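BamL (Bacillus amyloliquefaciens, PDB 4KVZ) probably transfers a methyl group from S-adenosylmethionine to nitrogen of a plantazolicin precursor, as a selective N-methyltransferase of plantazolicin biosynthesis. Local coordinates at residues 129-134 / 158-163; 162-167 / 186-191. All coordinates share one frame; numbering follows the deposited sequence.

Overall arrangement
Contact 1 joins two neighbouring parallel strands, 125-131 and 155-162, of the seven-stranded mixed sheet, its centre about 3 Å from that of the chain. Contact 2 continues from strand 155-162 and ties the following loop to segment 186-191, which begins on helix 177-188, about 15 Å from the chain centre. The two centres are about 11 Å apart, and L162 and D163 belong to both. H131, L132 and C133 of contact 1 line the S-adenosyl-L-homocysteine pocket, and H131 O bonds to the ligand directly. Contact 2 is more remote: the side chain of Q186 lies about 7 Å from S-adenosyl-L-homocysteine.

Contact 1 (129-134 / 158-163); sequences FIHLCF and YIVDLD. With SAH (S-adenosyl-L-homocysteine), chain B.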
ATOM      1  N   PHE A 129      -5.533   2.872   1.110  1.00 14.52           N
ATOM      2  CA  PHE A 129      -4.563   1.844   0.713  1.00 14.03           C
ATOM      3  C   PHE A 129      -3.302   2.521   0.183  1.00 14.09           C
ATOM      4  O   PHE A 129      -3.376   3.403  -0.672  1.00 14.15           O
ATOM      5  CB  PHE A 129      -5.210   0.965  -0.371  1.00 13.96           C
ATOM      6  CG  PHE A 129      -4.438  -0.294  -0.732  1.00 13.70           C
ATOM      7  CD1 PHE A 129      -3.885  -1.125   0.244  1.00 13.80           C
ATOM      8  CD2 PHE A 129      -4.346  -0.694  -2.063  1.00 13.36           C
ATOM      9  CE1 PHE A 129      -3.220  -2.294  -0.100  1.00 13.73           C
ATOM     10  CE2 PHE A 129      -3.684  -1.866  -2.412  1.00 13.44           C
ATOM     11  CZ  PHE A 129      -3.134  -2.675  -1.431  1.00 13.83           C
ATOM     12  N   ILE A 130      -2.145   2.141   0.718  1.00 13.88           N
ATOM     13  CA  ILE A 130      -0.856   2.710   0.299  1.00 13.56           C
ATOM     14  C   ILE A 130       0.051   1.529  -0.020  1.00 13.83           C
ATOM     15  O   ILE A 130       0.729   0.982   0.858  1.00 13.60           O
ATOM     16  CB  ILE A 130      -0.197   3.612   1.391  1.00 13.88           C
ATOM     17  CG1 ILE A 130      -1.205   4.597   2.005  1.00 14.06           C
ATOM     18  CG2 ILE A 130       1.001   4.360   0.810  1.00 13.68           C
ATOM     19  CD1 ILE A 130      -0.669   5.393   3.189  1.00 14.17           C
ATOM     20  N   HIS A 131       0.016   1.102  -1.277  1.00 13.52           N
ATOM     21  CA  HIS A 131       0.680  -0.127  -1.690  1.00 14.64           C
ATOM     22  C   HIS A 131       1.960   0.135  -2.473  1.00 14.96           C
ATOM     23  O   HIS A 131       1.937   0.737  -3.557  1.00 15.99           O
ATOM     24  CB  HIS A 131      -0.278  -0.977  -2.518  1.00 15.02           C
ATOM     25  CG  HIS A 131       0.194  -2.379  -2.741  1.00 15.85           C
ATOM     26  ND1 HIS A 131       0.086  -3.363  -1.781  1.00 16.65           N
ATOM     27  CD2 HIS A 131       0.778  -2.961  -3.812  1.00 15.74           C
ATOM     28  CE1 HIS A 131       0.580  -4.493  -2.257  1.00 16.08           C
ATOM     29  NE2 HIS A 131       1.003  -4.279  -3.485  1.00 17.46           N
ATOM     30  N   LEU A 132       3.073  -0.310  -1.900  1.00 15.92           N
ATOM     31  CA  LEU A 132       4.396  -0.248  -2.531  1.00 16.91           C
ATOM     32  C   LEU A 132       4.731   1.147  -3.059  1.00 17.43           C
ATOM     33  O   LEU A 132       5.140   1.300  -4.207  1.00 18.05           O
ATOM     34  CB  LEU A 132       4.534  -1.328  -3.621  1.00 17.21           C
ATOM     35  CG  LEU A 132       4.436  -2.773  -3.092  1.00 17.55           C
ATOM     36  CD1 LEU A 132       4.470  -3.779  -4.233  1.00 18.75           C
ATOM     37  CD2 LEU A 132       5.554  -3.048  -2.099  1.00 17.59           C
ATOM     38  N   CYS A 133       4.564   2.166  -2.215  1.00 18.01           N
ATOM     39  CA  CYS A 133       4.913   3.530  -2.603  1.00 18.35           C
ATOM     40  C   CYS A 133       5.220   4.472  -1.434  1.00 19.15           C
ATOM     41  O   CYS A 133       5.561   5.627  -1.663  1.00 18.63           O
ATOM     42  CB  CYS A 133       3.829   4.161  -3.487  1.00 18.01           C
ATOM     43  SG  CYS A 133       2.253   4.450  -2.658  1.00 19.50           S
ATOM     44  N   PHE A 134       5.094   3.983  -0.200  1.00 19.54           N
ATOM     45  CA  PHE A 134       5.235   4.838   0.992  1.00 19.73           C
ATOM     46  C   PHE A 134       6.640   5.443   1.078  1.00 20.33           C
ATOM     47  O   PHE A 134       6.803   6.576   1.522  1.00 20.44           O
ATOM     48  CB  PHE A 134       4.882   4.051   2.266  1.00 21.14           C
ATOM     49  CG  PHE A 134       4.703   4.908   3.499  1.00 21.82           C
ATOM     50  CD1 PHE A 134       3.878   6.033   3.481  1.00 22.77           C
ATOM     51  CD2 PHE A 134       5.333   4.562   4.690  1.00 23.79           C
ATOM     52  CE1 PHE A 134       3.711   6.809   4.623  1.00 23.00           C
ATOM     53  CE2 PHE A 134       5.165   5.331   5.836  1.00 23.27           C
ATOM     54  CZ  PHE A 134       4.352   6.449   5.801  1.00 23.12           C
ATOM     55  N   TYR A 158      -4.047   0.881   5.274  1.00 14.36           N
ATOM     56  CA  TYR A 158      -3.263  -0.333   5.117  1.00 14.00           C
ATOM     57  C   TYR A 158      -2.072   0.015   4.234  1.00 13.90           C
ATOM     58  O   TYR A 158      -2.238   0.426   3.090  1.00 12.45           O
ATOM     59  CB  TYR A 158      -4.092  -1.479   4.528  1.00 14.67           C
ATOM     60  CG  TYR A 158      -3.324  -2.790   4.395  1.00 15.14           C
ATOM     61  CD1 TYR A 158      -2.429  -3.204   5.392  1.00 16.00           C
ATOM     62  CD2 TYR A 158      -3.506  -3.620   3.292  1.00 15.29           C
ATOM     63  CE1 TYR A 158      -1.728  -4.401   5.277  1.00 15.98           C
ATOM     64  CE2 TYR A 158      -2.818  -4.820   3.179  1.00 15.66           C
ATOM     65  CZ  TYR A 158      -1.937  -5.204   4.178  1.00 15.96           C
ATOM     66  OH  TYR A 158      -1.246  -6.390   4.069  1.00 16.64           O
ATOM     67  N   ILE A 159      -0.870  -0.123   4.798  1.00 13.43           N
ATOM     68  CA  ILE A 159       0.377   0.191   4.099  1.00 13.78           C
ATOM     69  C   ILE A 159       1.185  -1.083   3.881  1.00 13.79           C
ATOM     70  O   ILE A 159       1.453  -1.825   4.835  1.00 14.47           O
ATOM     71  CB  ILE A 159       1.240   1.172   4.932  1.00 14.17           C
ATOM     72  CG1 ILE A 159       0.457   2.456   5.222  1.00 14.76           C
ATOM     73  CG2 ILE A 159       2.557   1.473   4.222  1.00 14.70           C
ATOM     74  CD1 ILE A 159       1.114   3.366   6.248  1.00 15.50           C
ATOM     75  N   VAL A 160       1.566  -1.337   2.629  1.00 14.17           N
ATOM     76  CA  VAL A 160       2.434  -2.461   2.287  1.00 14.64           C
ATOM     77  C   VAL A 160       3.672  -1.875   1.629  1.00 15.67           C
ATOM     78  O   VAL A 160       3.573  -1.159   0.630  1.00 15.72           O
ATOM     79  CB  VAL A 160       1.734  -3.480   1.349  1.00 14.48           C
ATOM     80  CG1 VAL A 160       2.651  -4.645   1.012  1.00 14.48           C
ATOM     81  CG2 VAL A 160       0.467  -4.015   1.991  1.00 14.39           C
ATOM     82  N   ASP A 161       4.845  -2.145   2.192  1.00 16.45           N
ATOM     83  CA  ASP A 161       6.064  -1.570   1.617  1.00 17.77           C
ATOM     84  C   ASP A 161       7.299  -2.445   1.760  1.00 17.48           C
ATOM     85  O   ASP A 161       7.285  -3.451   2.458  1.00 16.74           O
ATOM     86  CB  ASP A 161       6.329  -0.166   2.174  1.00 19.65           C
ATOM     87  CG  ASP A 161       6.965   0.766   1.139  1.00 22.29           C
ATOM     88  OD1 ASP A 161       7.089   0.375  -0.050  1.00 23.41           O
ATOM     89  OD2 ASP A 161       7.340   1.898   1.516  1.00 22.95           O
ATOM     90  N   LEU A 162       8.359  -2.064   1.060  1.00 18.41           N
ATOM     91  CA  LEU A 162       9.615  -2.794   1.112  1.00 18.50           C
ATOM     92  C   LEU A 162      10.198  -2.804   2.519  1.00 20.00           C
ATOM     93  O   LEU A 162      10.100  -1.822   3.248  1.00 19.36           O
ATOM     94  CB  LEU A 162      10.623  -2.179   0.145  1.00 19.07           C
ATOM     95  CG  LEU A 162      10.284  -2.119  -1.344  1.00 19.24           C
ATOM     96  CD1 LEU A 162      11.490  -1.551  -2.087  1.00 19.40           C
ATOM     97  CD2 LEU A 162       9.865  -3.473  -1.912  1.00 19.50           C
ATOM     98  N   ASP A 163      10.799  -3.931   2.887  1.00 20.15           N
ATOM     99  CA  ASP A 163      11.547  -4.050   4.134  1.00 21.14           C
ATOM    100  C   ASP A 163      13.019  -3.897   3.784  1.00 20.73           C
ATOM    101  O   ASP A 163      13.558  -4.674   3.003  1.00 20.85           O
ATOM    102  CB  ASP A 163      11.284  -5.419   4.769  1.00 22.55           C
ATOM    103  CG  ASP A 163      12.026  -5.619   6.085  1.00 23.79           C
ATOM    104  OD1 ASP A 163      12.969  -4.855   6.392  1.00 23.89           O
ATOM    105  OD2 ASP A 163      11.652  -6.556   6.822  1.00 25.41           O
TER
HETATM  106  N   SAH B 500       0.163   1.444  -5.614  1.00 22.73           N
HETATM  107  CA  SAH B 500       0.865   1.080  -6.845  1.00 23.04           C
HETATM  108  CB  SAH B 500       2.277   1.658  -6.834  1.00 21.55           C
HETATM  109  CG  SAH B 500       2.644   2.119  -8.239  1.00 20.90           C
HETATM  110  SD  SAH B 500       4.360   2.562  -8.325  1.00 19.80           S
HETATM  111  C   SAH B 500       0.964  -0.409  -6.960  1.00 25.00           C
HETATM  112  O   SAH B 500       0.897  -1.120  -5.967  1.00 26.52           O
HETATM  113  OXT SAH B 500       1.107  -0.953  -8.053  1.00 27.72           O
HETATM  114  C5' SAH B 500       4.469   3.945  -7.233  1.00 18.42           C
HETATM  115  C4' SAH B 500       3.458   5.015  -7.636  1.00 18.21           C
HETATM  116  O4' SAH B 500       3.447   6.060  -6.664  1.00 18.06           O
HETATM  117  C3' SAH B 500       3.784   5.670  -8.979  1.00 18.17           C
HETATM  118  O3' SAH B 500       2.639   5.578  -9.839  1.00 17.92           O
HETATM  119  C2' SAH B 500       4.085   7.114  -8.634  1.00 18.10           C
HETATM  120  O2' SAH B 500       3.695   8.030  -9.656  1.00 18.69           O
HETATM  121  C1' SAH B 500       3.291   7.304  -7.358  1.00 18.14           C
HETATM  122  N9  SAH B 500       3.762   8.407  -6.484  1.00 18.86           N
HETATM  123  C8  SAH B 500       5.033   8.666  -6.115  1.00 19.04           C
HETATM  124  N7  SAH B 500       5.080   9.737  -5.282  1.00 19.05           N
HETATM  125  C5  SAH B 500       3.814  10.167  -5.114  1.00 19.55           C
HETATM  126  C6  SAH B 500       3.139  11.257  -4.378  1.00 19.94           C
HETATM  127  N6  SAH B 500       3.852  12.128  -3.614  1.00 20.55           N
HETATM  128  N1  SAH B 500       1.796  11.350  -4.480  1.00 20.39           N
HETATM  129  C2  SAH B 500       1.049  10.506  -5.228  1.00 19.93           C
HETATM  130  N3  SAH B 500       1.606   9.498  -5.924  1.00 19.78           N
HETATM  131  C4  SAH B 500       2.951   9.289  -5.911  1.00 19.12           C
HETATM  132  O   HOH W   1       3.557   1.606   0.534  1.00 18.33           O
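The F134 ring receives I159 CD1 over one face, while the F129 ring has CB of H131, from the same strand, 3.4 Å above its plane near the rim. The H131 ring in turn has L132 CG over one face, also near the rim. F129 runs alongside Y158, CE1 meeting CD2 at 3.7 Å; both have CG anti to the backbone N (F129 chi1 -170°), which sends the rings the same way. F129 and Y158 sit on adjacent parallel strands of the Rossmann-like class I methyltransferase sheet; the axes of segments 129-131 and 158-162 lie 6° from parallel. Three backbone bonds fix the register: I130 N to Y158 O, V160 N to I130 O, and L132 N to V160 O, the last at 2.7 Å with an N-H...O angle of 156°. On the sheet face opposite F129 and Y158, I130 CD1 packs on I159 CG1 at 3.7 Å, and helices 140-148 and 193-204 cover this layer. F49 of helix 24-57 meets the F129 ring edge-to-face on the other side, where W262 stacks on Y158. Beyond H131 the strand gives way to a loop, and L132 and C133 help line the ligand pocket. There the amino N of S-adenosyl-L-homocysteine donates to H131 O at 2.8 Å, and C133 CB lies 3.7 Å from the ligand's O4'. Beyond the last bridged pair, D161 OD2 comes within 3.4 Å of F134 CB and makes a weak bond to G135 N. A water bridges the two segments, donating to I130 O and V160 O and accepting from F134 N at 2.9 Å.

Contact 2 (162-167 / 186-191); sequences LDRNSL and QYRASL
Y187 is clamped between two leucines: L162 CD1 stands over the centre of its ring, 3.8 Å from the centroid and 9° off the normal, and L167 CA lies over the opposite face, displaced toward the rim. Both are CH-pi contacts. At the ring edge D163 O approaches CE1 in plane, at 3.3 Å. Beside the ring R164 reaches to the carbonyls of R188 and S190. With CG anti to the backbone N (chi1 -167°) and the chain extended to NE, its NH2 donates to R188 O at 2.8 Å and to S190 O at 2.9 Å, both acceptors near the guanidinium plane, though NH2 stands above the carbonyl plane of R188. R164 N donates almost straight (171°) to L191 O. The next shell sets these groups: D163 OD1 takes N165 N in an Asx turn, and S190 OG, with S190 N, bonds Y187 O. Water 2 bridges L162 O and L191 N; another links D163 N with Y187 OH. Farther out, S166 OG bonds to A257 O and R188 NH1 pairs with D185. One NH2 of R164 thus serves two backbone carbonyls, and its positive charge would probably be favourable beside their negative ends.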
ATOM      1  N   LEU A 162       8.359  -2.064   1.060  1.00 18.41           N
ATOM      2  CA  LEU A 162       9.615  -2.794   1.112  1.00 18.50           C
ATOM      3  C   LEU A 162      10.198  -2.804   2.519  1.00 20.00           C
ATOM      4  O   LEU A 162      10.100  -1.822   3.248  1.00 19.36           O
ATOM      5  CB  LEU A 162      10.623  -2.179   0.145  1.00 19.07           C
ATOM      6  CG  LEU A 162      10.284  -2.119  -1.344  1.00 19.24           C
ATOM      7  CD1 LEU A 162      11.490  -1.551  -2.087  1.00 19.40           C
ATOM      8  CD2 LEU A 162       9.865  -3.473  -1.912  1.00 19.50           C
ATOM      9  N   ASP A 163      10.799  -3.931   2.887  1.00 20.15           N
ATOM     10  CA  ASP A 163      11.547  -4.050   4.134  1.00 21.14           C
ATOM     11  C   ASP A 163      13.019  -3.897   3.784  1.00 20.73           C
ATOM     12  O   ASP A 163      13.558  -4.674   3.003  1.00 20.85           O
ATOM     13  CB  ASP A 163      11.284  -5.419   4.769  1.00 22.55           C
ATOM     14  CG  ASP A 163      12.026  -5.619   6.085  1.00 23.79           C
ATOM     15  OD1 ASP A 163      12.969  -4.855   6.392  1.00 23.89           O
ATOM     16  OD2 ASP A 163      11.652  -6.556   6.822  1.00 25.41           O
ATOM     17  N   ARG A 164      13.664  -2.887   4.357  1.00 20.43           N
ATOM     18  CA  ARG A 164      15.076  -2.622   4.074  1.00 21.92           C
ATOM     19  C   ARG A 164      15.943  -3.873   4.179  1.00 22.85           C
ATOM     20  O   ARG A 164      16.870  -4.065   3.391  1.00 23.30           O
ATOM     21  CB  ARG A 164      15.597  -1.529   5.002  1.00 21.02           C
ATOM     22  CG  ARG A 164      16.945  -0.963   4.595  1.00 21.58           C
ATOM     23  CD  ARG A 164      17.370   0.159   5.527  1.00 21.58           C
ATOM     24  NE  ARG A 164      18.532   0.853   4.987  1.00 21.60           N
ATOM     25  CZ  ARG A 164      18.481   1.830   4.081  1.00 22.02           C
ATOM     26  NH1 ARG A 164      19.601   2.380   3.645  1.00 21.48           N
ATOM     27  NH2 ARG A 164      17.315   2.261   3.604  1.00 20.80           N
ATOM     28  N   ASN A 165      15.613  -4.735   5.135  1.00 24.37           N
ATOM     29  CA  ASN A 165      16.386  -5.943   5.401  1.00 26.85           C
ATOM     30  C   ASN A 165      16.210  -7.050   4.356  1.00 26.50           C
ATOM     31  O   ASN A 165      16.960  -8.023   4.351  1.00 26.02           O
ATOM     32  CB  ASN A 165      16.103  -6.436   6.822  1.00 29.38           C
ATOM     33  CG  ASN A 165      16.735  -5.540   7.880  1.00 31.64           C
ATOM     34  OD1 ASN A 165      16.061  -5.047   8.790  1.00 35.24           O
ATOM     35  ND2 ASN A 165      18.036  -5.319   7.758  1.00 31.69           N
ATOM     36  N   SER A 166      15.244  -6.863   3.454  1.00 25.77           N
ATOM     37  CA  SER A 166      14.962  -7.813   2.369  1.00 24.90           C
ATOM     38  C   SER A 166      15.698  -7.513   1.062  1.00 24.90           C
ATOM     39  O   SER A 166      15.403  -8.135   0.035  1.00 23.98           O
ATOM     40  CB  SER A 166      13.456  -7.861   2.075  1.00 25.57           C
ATOM     41  OG  SER A 166      12.720  -8.350   3.178  1.00 27.35           O
ATOM     42  N   LEU A 167      16.646  -6.577   1.091  1.00 24.23           N
ATOM     43  CA  LEU A 167      17.364  -6.157  -0.125  1.00 27.05           C
ATOM     44  C   LEU A 167      17.917  -7.316  -0.961  1.00 27.08           C
ATOM     45  O   LEU A 167      17.721  -7.358  -2.181  1.00 27.03           O
ATOM     46  CB  LEU A 167      18.497  -5.179   0.211  1.00 27.33           C
ATOM     47  CG  LEU A 167      19.494  -4.850  -0.916  1.00 28.79           C
ATOM     48  CD1 LEU A 167      18.873  -3.996  -2.017  1.00 27.58           C
ATOM     49  CD2 LEU A 167      20.729  -4.169  -0.347  1.00 29.23           C
ATOM     50  N   GLN A 186      15.062   1.825  -4.915  1.00 19.19           N
ATOM     51  CA  GLN A 186      13.869   1.637  -4.087  1.00 18.78           C
ATOM     52  C   GLN A 186      14.219   1.166  -2.675  1.00 18.44           C
ATOM     53  O   GLN A 186      13.675   1.685  -1.703  1.00 19.61           O
ATOM     54  CB  GLN A 186      12.864   0.671  -4.730  1.00 18.29           C
ATOM     55  CG  GLN A 186      12.460   1.029  -6.159  1.00 18.94           C
ATOM     56  CD  GLN A 186      12.098   2.490  -6.349  1.00 19.98           C
ATOM     57  OE1 GLN A 186      12.744   3.211  -7.130  1.00 20.46           O
ATOM     58  NE2 GLN A 186      11.067   2.941  -5.647  1.00 19.30           N
ATOM     59  N   TYR A 187      15.120   0.193  -2.559  1.00 19.27           N
ATOM     60  CA  TYR A 187      15.476  -0.330  -1.237  1.00 20.02           C
ATOM     61  C   TYR A 187      16.238   0.678  -0.395  1.00 20.99           C
ATOM     62  O   TYR A 187      16.092   0.695   0.827  1.00 21.76           O
ATOM     63  CB  TYR A 187      16.246  -1.643  -1.318  1.00 20.36           C
ATOM     64  CG  TYR A 187      15.327  -2.827  -1.378  1.00 20.88           C
ATOM     65  CD1 TYR A 187      14.827  -3.395  -0.212  1.00 21.00           C
ATOM     66  CD2 TYR A 187      14.918  -3.355  -2.601  1.00 21.37           C
ATOM     67  CE1 TYR A 187      13.962  -4.470  -0.253  1.00 22.20           C
ATOM     68  CE2 TYR A 187      14.044  -4.436  -2.653  1.00 22.10           C
ATOM     69  CZ  TYR A 187      13.571  -4.987  -1.479  1.00 22.53           C
ATOM     70  OH  TYR A 187      12.712  -6.061  -1.516  1.00 24.36           O
ATOM     71  N   ARG A 188      17.035   1.524  -1.038  1.00 22.15           N
ATOM     72  CA  ARG A 188      17.767   2.540  -0.284  1.00 23.56           C
ATOM     73  C   ARG A 188      16.812   3.505   0.424  1.00 23.52           C
ATOM     74  O   ARG A 188      17.137   4.026   1.489  1.00 23.33           O
ATOM     75  CB  ARG A 188      18.763   3.288  -1.163  1.00 24.95           C
ATOM     76  CG  ARG A 188      19.915   3.875  -0.363  1.00 26.20           C
ATOM     77  CD  ARG A 188      20.806   4.758  -1.209  1.00 25.97           C
ATOM     78  NE  ARG A 188      21.698   3.988  -2.073  1.00 26.62           N
ATOM     79  CZ  ARG A 188      21.527   3.835  -3.382  1.00 26.71           C
ATOM     80  NH1 ARG A 188      20.476   4.373  -3.991  1.00 26.85           N
ATOM     81  NH2 ARG A 188      22.400   3.129  -4.076  1.00 27.66           N
ATOM     82  N   ALA A 189      15.624   3.702  -0.148  1.00 21.89           N
ATOM     83  CA  ALA A 189      14.604   4.586   0.416  1.00 22.12           C
ATOM     84  C   ALA A 189      13.746   3.925   1.501  1.00 21.89           C
ATOM     85  O   ALA A 189      13.008   4.605   2.214  1.00 22.49           O
ATOM     86  CB  ALA A 189      13.711   5.132  -0.696  1.00 21.59           C
ATOM     87  N   SER A 190      13.860   2.608   1.630  1.00 21.63           N
ATOM     88  CA  SER A 190      12.978   1.842   2.504  1.00 21.04           C
ATOM     89  C   SER A 190      13.367   1.897   3.977  1.00 21.33           C
ATOM     90  O   SER A 190      14.508   2.237   4.333  1.00 21.74           O
ATOM     91  CB  SER A 190      12.910   0.394   2.038  1.00 20.89           C
ATOM     92  OG  SER A 190      14.132  -0.271   2.272  1.00 21.53           O
ATOM     93  N   LEU A 191      12.397   1.540   4.816  1.00 20.48           N
ATOM     94  CA  LEU A 191      12.562   1.475   6.263  1.00 20.57           C
ATOM     95  C   LEU A 191      12.798   0.058   6.766  1.00 19.98           C
ATOM     96  O   LEU A 191      12.395  -0.928   6.134  1.00 18.84           O
ATOM     97  CB  LEU A 191      11.313   2.046   6.942  1.00 21.45           C
ATOM     98  CG  LEU A 191      10.992   3.513   6.634  1.00 22.83           C
ATOM     99  CD1 LEU A 191       9.547   3.824   6.995  1.00 23.59           C
ATOM    100  CD2 LEU A 191      11.960   4.451   7.350  1.00 24.10           C
TER
HETATM  101  O   HOH W   2       9.946   0.882   3.715  1.00 22.37           O
HETATM  102  O   HOH W   3      10.896  -5.973   0.711  1.00 22.59           O